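Local atomic coordinates of predicted acetamidase/formamidase (Thermoanaerobacter tengcongensis, PDB entry 3TKK), a protein that probably hydrolyses carbon-nitrogen bonds other than peptide bonds in linear amides and binds zinc and calcium ions. Residues A[241-244]-A[245-249]. Sequence-based numbering, arbitrary orientation.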
loop_
_atom_site.group_PDB
_atom_site.type_symbol
_atom_site.label_atom_id
_atom_site.label_comp_id
_atom_site.label_asym_id
_atom_site.label_seq_id
_atom_site.Cartn_x
_atom_site.Cartn_y
_atom_site.Cartn_z
ATOM N N VAL A 241 1.207 -7.250 7.756
ATOM C CA VAL A 241 0.151 -7.427 6.727
ATOM C C VAL A 241 -0.640 -8.729 7.015
ATOM O O VAL A 241 -1.908 -8.796 6.958
ATOM C CB VAL A 241 0.813 -7.576 5.326
ATOM C CG1 VAL A 241 -0.154 -8.324 4.348
ATOM C CG2 VAL A 241 1.251 -6.211 4.735
ATOM N N GLU A 242 0.117 -9.765 7.406
ATOM C CA GLU A 242 -0.518 -11.023 7.724
ATOM C C GLU A 242 -1.553 -10.884 8.890
ATOM O O GLU A 242 -2.635 -11.479 8.846
ATOM C CB GLU A 242 0.546 -12.108 8.124
ATOM C CG GLU A 242 -0.076 -13.112 9.020
ATOM C CD GLU A 242 0.878 -13.948 9.983
ATOM O OE1 GLU A 242 1.688 -14.718 9.434
ATOM O OE2 GLU A 242 0.738 -13.815 11.279
ATOM N N ILE A 243 -1.216 -10.103 9.929
ATOM C CA ILE A 243 -2.119 -9.932 11.020
ATOM C C ILE A 243 -3.340 -9.172 10.487
ATOM O O ILE A 243 -4.490 -9.599 10.753
ATOM C CB ILE A 243 -1.480 -9.102 12.176
ATOM C CG1 ILE A 243 -0.376 -10.025 12.896
ATOM C CG2 ILE A 243 -2.621 -8.673 13.191
ATOM C CD1 ILE A 243 0.750 -9.110 13.627
ATOM N N ALA A 244 -3.126 -8.060 9.836
ATOM C CA ALA A 244 -4.270 -7.291 9.268
ATOM C C ALA A 244 -5.240 -8.140 8.470
ATOM O O ALA A 244 -6.431 -7.994 8.665
ATOM C CB ALA A 244 -3.875 -6.037 8.464
ATOM N N VAL A 245 -4.737 -8.958 7.575
ATOM C CA VAL A 245 -5.588 -9.835 6.765
ATOM C C VAL A 245 -6.340 -10.827 7.599
ATOM O O VAL A 245 -7.529 -10.999 7.411
ATOM C CB VAL A 245 -4.694 -10.566 5.686
ATOM C CG1 VAL A 245 -5.433 -11.585 4.782
ATOM C CG2 VAL A 245 -4.129 -9.530 4.818
ATOM N N HIS A 246 -5.645 -11.511 8.532
ATOM C CA HIS A 246 -6.329 -12.432 9.396
ATOM C C HIS A 246 -7.434 -11.794 10.219
ATOM O O HIS A 246 -8.462 -12.463 10.448
ATOM C CB HIS A 246 -5.338 -13.220 10.346
ATOM C CG HIS A 246 -4.510 -14.236 9.619
ATOM N ND1 HIS A 246 -4.842 -15.572 9.576
ATOM C CD2 HIS A 246 -3.313 -14.130 8.998
ATOM C CE1 HIS A 246 -3.960 -16.225 8.847
ATOM N NE2 HIS A 246 -2.995 -15.382 8.547
ATOM N N ASP A 247 -7.255 -10.528 10.668
ATOM C CA ASP A 247 -8.206 -9.920 11.560
ATOM C C ASP A 247 -9.431 -9.623 10.674
ATOM O O ASP A 247 -10.540 -9.811 11.149
ATOM C CB ASP A 247 -7.709 -8.596 12.255
ATOM C CG ASP A 247 -6.630 -8.850 13.346
ATOM O OD1 ASP A 247 -6.522 -9.970 13.965
ATOM O OD2 ASP A 247 -5.877 -7.900 13.569
ATOM N N MET A 248 -9.239 -9.115 9.443
ATOM C CA MET A 248 -10.330 -8.984 8.526
ATOM C C MET A 248 -11.020 -10.309 8.167
ATOM O O MET A 248 -12.279 -10.293 7.966
ATOM C CB MET A 248 -9.976 -8.240 7.226
ATOM C CG MET A 248 -11.225 -7.814 6.458
ATOM S SD MET A 248 -12.082 -6.360 7.042
ATOM C CE MET A 248 -11.149 -5.013 6.196
ATOM N N ALA A 249 -10.248 -11.413 8.026
ATOM C CA ALA A 249 -10.837 -12.715 7.682
ATOM C C ALA A 249 -11.738 -13.213 8.867
ATOM O O ALA A 249 -12.819 -13.831 8.701
ATOM C CB ALA A 249 -9.743 -13.766 7.367
#
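With CG set opposite its own carbonyl carbon (chi1 -72°), D247 folds its carboxylate back alongside I243, whose CG2 stands opposite the backbone N and meets it from the preceding turn. The two side chains run side by side in helix 237-255, one i, i+4 pair of this alpha-helix; OD2 of D247 lies 3.4 Å from CG2 of I243. That oxygen has its polar partner elsewhere: it accepts a hydrogen bond from ND2 of N219, while I243 also packs on A232 and A234 of strand 227-234. An alanine in place of D247 would remove the carboxylate and would probably leave N219 ND2 without this acceptor and CG2 of I243 without its neighbour.

Two residues earlier along the helix, V241 and V245 form another i, i+4 pair and point the same way, with CG1 of V241 4.2 Å from CG2 of V245. This is the side turned to strand 283-290, where V241 touches A285 and V245 touches F287; both valines also pack against the second subunit, on its I275 and V100. On another side, E242 runs slantwise past H246, its carboxylate plane turned 80° from that of the imidazole, and H246 packs on N103 of the second subunit.

The backbone keeps the i+4 to i hydrogen bonds of an alpha-helix. V245 N reaches V241 O at 2.9 Å, almost straight at 170°, and D247 N reaches I243 O. The carbonyl of A244 takes more than one donor: T230 OG1 bonds to it from strand 227-234, and M248 N donates to A244 O at 3.1 Å.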